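Local coordinates for protein xylulose kinase (Bifidobacterium adolescentis ATCC 15703, PDB 3I8B) that probably phosphorylates D-xylulose to D-xylulose 5-phosphate with ATP, as a member of the FGGY family of carbohydrate kinases, at residues G126-R129 against W130-V134; S410-D413 against C414-I418. All blocks are in the same frame, centred on the assembly; numbering follows the deposited sequence.

Interaction 1: G126-R129 against W130-V134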
ATOM      1  N   GLY A 126       5.295  23.111   1.070  1.00 17.74           N
ATOM      2  CA  GLY A 126       6.000  22.040   0.401  1.00 15.27           C
ATOM      3  C   GLY A 126       5.134  20.795   0.364  1.00 15.65           C
ATOM      4  O   GLY A 126       5.049  20.135  -0.662  1.00 13.19           O
ATOM      5  N   LYS A 127       4.489  20.480   1.483  1.00 14.65           N
ATOM      6  CA  LYS A 127       3.592  19.333   1.524  1.00 17.93           C
ATOM      7  C   LYS A 127       2.513  19.472   0.460  1.00 15.56           C
ATOM      8  O   LYS A 127       2.260  18.540  -0.285  1.00 15.45           O
ATOM      9  CB  LYS A 127       2.962  19.151   2.909  1.00 16.09           C
ATOM     10  CG  LYS A 127       3.936  18.678   3.975  1.00 18.51           C
ATOM     11  CD  LYS A 127       3.226  18.472   5.316  1.00 21.37           C
ATOM     12  CE  LYS A 127       4.193  17.942   6.368  1.00 24.71           C
ATOM     13  NZ  LYS A 127       3.798  18.369   7.742  1.00 34.14           N
ATOM     14  N   GLN A 128       1.899  20.646   0.375  1.00 14.85           N
ATOM     15  CA  GLN A 128       0.827  20.882  -0.583  1.00 14.69           C
ATOM     16  C   GLN A 128       1.297  20.754  -2.029  1.00 17.20           C
ATOM     17  O   GLN A 128       0.567  20.244  -2.889  1.00 15.34           O
ATOM     18  CB  GLN A 128       0.216  22.266  -0.351  1.00 18.94           C
ATOM     19  CG  GLN A 128      -0.604  22.790  -1.512  1.00 20.55           C
ATOM     20  CD  GLN A 128      -1.326  24.074  -1.163  1.00 23.62           C
ATOM     21  OE1 GLN A 128      -1.904  24.198  -0.078  1.00 27.02           O
ATOM     22  NE2 GLN A 128      -1.292  25.042  -2.074  1.00 24.29           N
ATOM     23  N   ARG A 129       2.509  21.226  -2.302  1.00 14.87           N
ATOM     24  CA  ARG A 129       3.066  21.152  -3.654  1.00 14.05           C
ATOM     25  C   ARG A 129       3.375  19.706  -4.072  1.00 12.98           C
ATOM     26  O   ARG A 129       3.248  19.349  -5.255  1.00 16.60           O
ATOM     27  CB  ARG A 129       4.313  22.031  -3.771  1.00 16.64           C
ATOM     28  CG  ARG A 129       4.000  23.527  -3.932  1.00 16.60           C
ATOM     29  CD  ARG A 129       5.255  24.396  -3.688  1.00 18.41           C
ATOM     30  NE  ARG A 129       4.975  25.815  -3.911  1.00 17.24           N
ATOM     31  CZ  ARG A 129       5.803  26.807  -3.600  1.00 20.71           C
ATOM     32  NH1 ARG A 129       6.984  26.546  -3.050  1.00 13.90           N
ATOM     33  NH2 ARG A 129       5.451  28.064  -3.845  1.00 21.14           N
ATOM     34  N   TRP A 130       3.785  18.883  -3.112  1.00 10.33           N
ATOM     35  CA  TRP A 130       4.006  17.460  -3.376  1.00 11.38           C
ATOM     36  C   TRP A 130       2.694  16.752  -3.689  1.00 12.14           C
ATOM     37  O   TRP A 130       2.592  15.995  -4.663  1.00 12.68           O
ATOM     38  CB  TRP A 130       4.721  16.770  -2.200  1.00  9.46           C
ATOM     39  CG  TRP A 130       6.200  16.951  -2.243  1.00 11.01           C
ATOM     40  CD1 TRP A 130       6.961  17.790  -1.456  1.00 12.51           C
ATOM     41  CD2 TRP A 130       7.112  16.298  -3.135  1.00  8.30           C
ATOM     42  NE1 TRP A 130       8.288  17.685  -1.811  1.00 12.47           N
ATOM     43  CE2 TRP A 130       8.405  16.783  -2.840  1.00 11.43           C
ATOM     44  CE3 TRP A 130       6.961  15.344  -4.148  1.00  9.58           C
ATOM     45  CZ2 TRP A 130       9.539  16.347  -3.525  1.00 10.49           C
ATOM     46  CZ3 TRP A 130       8.091  14.915  -4.836  1.00 10.89           C
ATOM     47  CH2 TRP A 130       9.362  15.418  -4.521  1.00 12.51           C
ATOM     48  N   VAL A 131       1.689  16.992  -2.858  1.00 11.70           N
ATOM     49  CA  VAL A 131       0.376  16.395  -3.073  1.00 12.88           C
ATOM     50  C   VAL A 131      -0.178  16.734  -4.475  1.00 14.99           C
ATOM     51  O   VAL A 131      -0.618  15.840  -5.214  1.00 12.34           O
ATOM     52  CB  VAL A 131      -0.596  16.791  -1.937  1.00 13.35           C
ATOM     53  CG1 VAL A 131      -2.046  16.375  -2.249  1.00 12.65           C
ATOM     54  CG2 VAL A 131      -0.131  16.162  -0.639  1.00 14.58           C
ATOM     55  N   LYS A 132      -0.125  18.016  -4.847  1.00 13.10           N
ATOM     56  CA  LYS A 132      -0.576  18.450  -6.170  1.00 18.05           C
ATOM     57  C   LYS A 132       0.284  17.889  -7.317  1.00 16.57           C
ATOM     58  O   LYS A 132      -0.236  17.578  -8.384  1.00 16.60           O
ATOM     59  CB  LYS A 132      -0.682  19.984  -6.253  1.00 15.71           C
ATOM     60  CG  LYS A 132      -1.775  20.582  -5.359  1.00 21.73           C
ATOM     61  CD  LYS A 132      -1.847  22.120  -5.457  1.00 28.11           C
ATOM     62  CE  LYS A 132      -0.469  22.748  -5.210  1.00 33.19           C
ATOM     63  NZ  LYS A 132      -0.431  24.165  -4.644  1.00 33.58           N
ATOM     64  N   ALA A 133       1.589  17.747  -7.086  1.00 15.48           N
ATOM     65  CA  ALA A 133       2.509  17.246  -8.110  1.00 10.95           C
ATOM     66  C   ALA A 133       2.318  15.753  -8.432  1.00 14.30           C
ATOM     67  O   ALA A 133       2.258  15.364  -9.603  1.00 10.85           O
ATOM     68  CB  ALA A 133       3.968  17.518  -7.693  1.00 14.55           C
ATOM     69  N   VAL A 134       2.231  14.918  -7.395  1.00 11.57           N
ATOM     70  CA  VAL A 134       2.222  13.462  -7.591  1.00 14.88           C
ATOM     71  C   VAL A 134       1.235  12.702  -6.701  1.00 13.25           C
ATOM     72  O   VAL A 134       1.203  11.470  -6.727  1.00 14.09           O
ATOM     73  CB  VAL A 134       3.621  12.837  -7.361  1.00 13.06           C
ATOM     74  CG1 VAL A 134       4.630  13.354  -8.369  1.00 15.23           C
ATOM     75  CG2 VAL A 134       4.081  13.076  -5.935  1.00 10.52           C
TER
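Lys-132 sets its CG anti to its own carbonyl carbon (chi1 -66°) and bends at chi3 (-53°), and this folds its chain back over the preceding turn, onto Gln-128. Lys-132 CG lies 3.4 Å from Gln-128 O, and Lys-132 CE passes 3.7 Å from Gln-128 CG. The two side chains cross at a slant. Trp-130 likewise has its CG beside the backbone N. Its ring therefore leans back toward Gly-126, with Trp-130 CD1 3.1 Å from Gly-126 O. Gly-126 O also accepts the hydrogen bond from Trp-130 N at 3.0 Å. One residue on, Val-131 CG2 rests 3.4 Å from Lys-127 O, which takes a nearly straight bond from Val-131 N at 3.1 Å. The bond from Ala-133 N to Arg-129 O is more bent (141° at the hydrogen). Trp-130 NE1 bonds to Leu-105 O of helix 99-110, and the Trp-130 side chain also touches Leu-216 of helix 214-225. The Arg-129 guanidinium forms a salt bridge with Glu-118 and bonds to backbone oxygens of Leu-109, Ala-112 and Pro-113. The arrangement is the i+4 to i backbone hydrogen bonding of an alpha-helix, packed by its tryptophan against helix 99-110 in the FGGY N-terminal region.

Interaction 2: S410-D413 against C414-I418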
ATOM      1  N   SER A 410     -11.000   6.794  15.373  1.00 18.63           N
ATOM      2  CA  SER A 410      -9.886   7.170  14.518  1.00 15.00           C
ATOM      3  C   SER A 410     -10.124   6.646  13.102  1.00 17.59           C
ATOM      4  O   SER A 410      -9.940   7.372  12.130  1.00 17.64           O
ATOM      5  CB  SER A 410      -8.574   6.598  15.063  1.00 18.89           C
ATOM      6  OG  SER A 410      -7.523   6.771  14.126  1.00 18.38           O
ATOM      7  N   GLN A 411     -10.533   5.386  12.991  1.00 18.07           N
ATOM      8  CA  GLN A 411     -10.817   4.806  11.681  1.00 16.08           C
ATOM      9  C   GLN A 411     -11.978   5.551  11.004  1.00 19.15           C
ATOM     10  O   GLN A 411     -11.949   5.791   9.797  1.00 19.62           O
ATOM     11  CB  GLN A 411     -11.112   3.307  11.793  1.00 16.49           C
ATOM     12  CG  GLN A 411      -9.917   2.457  12.229  1.00 19.15           C
ATOM     13  CD  GLN A 411      -8.647   2.761  11.433  1.00 19.03           C
ATOM     14  OE1 GLN A 411      -8.701   3.035  10.238  1.00 20.44           O
ATOM     15  NE2 GLN A 411      -7.505   2.708  12.099  1.00 22.58           N
ATOM     16  N   ARG A 412     -12.986   5.942  11.779  1.00 20.29           N
ATOM     17  CA  ARG A 412     -14.054   6.766  11.224  1.00 18.17           C
ATOM     18  C   ARG A 412     -13.499   8.089  10.739  1.00 19.82           C
ATOM     19  O   ARG A 412     -13.843   8.548   9.654  1.00 18.52           O
ATOM     20  CB  ARG A 412     -15.151   7.043  12.243  1.00 18.17           C
ATOM     21  CG  ARG A 412     -16.000   8.244  11.858  1.00 18.05           C
ATOM     22  CD  ARG A 412     -16.968   7.922  10.728  1.00 19.96           C
ATOM     23  NE  ARG A 412     -18.238   7.537  11.315  1.00 28.95           N
ATOM     24  CZ  ARG A 412     -19.333   8.284  11.291  1.00 25.96           C
ATOM     25  NH1 ARG A 412     -19.336   9.444  10.657  1.00 23.41           N
ATOM     26  NH2 ARG A 412     -20.434   7.852  11.887  1.00 29.18           N
ATOM     27  N   ASP A 413     -12.665   8.717  11.567  1.00 18.33           N
ATOM     28  CA  ASP A 413     -12.011   9.964  11.197  1.00 18.84           C
ATOM     29  C   ASP A 413     -11.344   9.816   9.834  1.00 14.51           C
ATOM     30  O   ASP A 413     -11.420  10.707   9.010  1.00 17.57           O
ATOM     31  CB  ASP A 413     -10.969  10.371  12.251  1.00 18.75           C
ATOM     32  CG  ASP A 413     -10.860  11.883  12.408  1.00 21.43           C
ATOM     33  OD1 ASP A 413     -11.769  12.594  11.932  1.00 19.66           O
ATOM     34  OD2 ASP A 413      -9.881  12.365  13.015  1.00 23.05           O
ATOM     35  N   CYS A 414     -10.695   8.681   9.602  1.00 17.27           N
ATOM     36  CA  CYS A 414     -10.095   8.414   8.299  1.00 17.41           C
ATOM     37  C   CYS A 414     -11.137   8.384   7.178  1.00 16.13           C
ATOM     38  O   CYS A 414     -10.934   8.957   6.112  1.00 17.35           O
ATOM     39  CB  CYS A 414      -9.305   7.106   8.333  1.00 15.74           C
ATOM     40  SG  CYS A 414      -7.737   7.249   9.234  1.00 20.69           S
ATOM     41  N   LEU A 415     -12.252   7.706   7.414  1.00 19.29           N
ATOM     42  CA  LEU A 415     -13.317   7.653   6.412  1.00 18.42           C
ATOM     43  C   LEU A 415     -13.820   9.066   6.075  1.00 19.39           C
ATOM     44  O   LEU A 415     -14.039   9.401   4.908  1.00 15.73           O
ATOM     45  CB  LEU A 415     -14.462   6.765   6.900  1.00 17.71           C
ATOM     46  CG  LEU A 415     -14.377   5.252   6.661  1.00 22.13           C
ATOM     47  CD1 LEU A 415     -12.983   4.698   6.903  1.00 18.39           C
ATOM     48  CD2 LEU A 415     -15.425   4.516   7.512  1.00 20.79           C
ATOM     49  N   GLU A 416     -13.977   9.904   7.100  1.00 16.98           N
ATOM     50  CA  GLU A 416     -14.467  11.262   6.898  1.00 14.10           C
ATOM     51  C   GLU A 416     -13.461  12.123   6.143  1.00 19.29           C
ATOM     52  O   GLU A 416     -13.836  12.963   5.330  1.00 18.21           O
ATOM     53  CB  GLU A 416     -14.794  11.908   8.242  1.00 21.16           C
ATOM     54  CG  GLU A 416     -15.936  11.218   8.956  1.00 19.85           C
ATOM     55  CD  GLU A 416     -17.176  11.157   8.098  1.00 19.27           C
ATOM     56  OE1 GLU A 416     -17.326  12.037   7.225  1.00 23.12           O
ATOM     57  OE2 GLU A 416     -17.994  10.234   8.289  1.00 19.81           O
ATOM     58  N   LEU A 417     -12.179  11.920   6.426  1.00 16.66           N
ATOM     59  CA  LEU A 417     -11.142  12.642   5.708  1.00 17.05           C
ATOM     60  C   LEU A 417     -11.119  12.234   4.230  1.00 17.05           C
ATOM     61  O   LEU A 417     -11.037  13.086   3.335  1.00 17.50           O
ATOM     62  CB  LEU A 417      -9.796  12.376   6.351  1.00 15.55           C
ATOM     63  CG  LEU A 417      -8.588  13.103   5.778  1.00 17.78           C
ATOM     64  CD1 LEU A 417      -8.778  14.603   5.846  1.00 22.21           C
ATOM     65  CD2 LEU A 417      -7.351  12.689   6.549  1.00 15.95           C
ATOM     66  N   ILE A 418     -11.192  10.932   3.965  1.00 15.92           N
ATOM     67  CA  ILE A 418     -11.227  10.462   2.577  1.00 14.73           C
ATOM     68  C   ILE A 418     -12.451  11.013   1.852  1.00 13.61           C
ATOM     69  O   ILE A 418     -12.338  11.536   0.750  1.00 17.15           O
ATOM     70  CB  ILE A 418     -11.153   8.924   2.481  1.00 15.37           C
ATOM     71  CG1 ILE A 418      -9.755   8.460   2.899  1.00 13.97           C
ATOM     72  CG2 ILE A 418     -11.508   8.458   1.051  1.00 15.72           C
ATOM     73  CD1 ILE A 418      -9.584   6.955   3.071  1.00 17.23           C
TER
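Glu-416 OE2 is gripped by two arginines, Arg-412 one turn earlier and Arg-419 just beyond. Arg-412 NH1 reaches Glu-416 OE2 at 2.8 Å in a hydrogen-bonded salt bridge that is clearly bent (136° at the hydrogen). The approach is from above the carboxylate plane, and the guanidinium and carboxylate planes are turned 47° apart. The bend at chi2 (75°) brings Arg-412 CD to 3.9 Å from Glu-416 CG, and a further bend at chi3 turns the guanidinium to the carboxylate. The rest of the guanidinium is held too: NH2 pairs with Glu-496 and NE bonds to Ile-447 O. A leucine at Arg-412 would probably cost Glu-416 one of its two arginine partners and leave Glu-496 without this mate. Beneath the pair, Glu-416 N bonds to Arg-412 O at 2.9 Å. On the buried face, Leu-415 CD1 lies 3.3 Å from Gln-411 O, and Cys-414 SG lies 3.6 Å from Ser-410 O. Asp-413 turns to helix 496-506, where OD1 hydrogen-bonds Tyr-499 OH and OD2 forms a salt bridge with Arg-506. This is an i to i+4 arginine-glutamate salt bridge on an alpha-helix that packs against the beta-sheet of the FGGY C-terminal domain, a member of the actin-like ATPase clan.

Overall arrangement
Interaction 1 comes first along the chain, on helix 122-134 within the N-terminal FGGY range. Interaction 2 follows much later, on the long helix 396-420 within the C-terminal range. Their centres are about 21 Å apart and their nearest atoms about 11 Å apart, so they do not touch. Each joins successive turns of one helix. The helix of interaction 1 packs on helices 99-110 and 214-225, with the side chain of Trp-130 about 12 Å from that of His-75, a predicted substrate-binding residue. The helix of interaction 2 lies against strands 288-293 and 324-330 of the seven-stranded sheet, away from the annotated sites. The two thus belong to separate halves of the kinase.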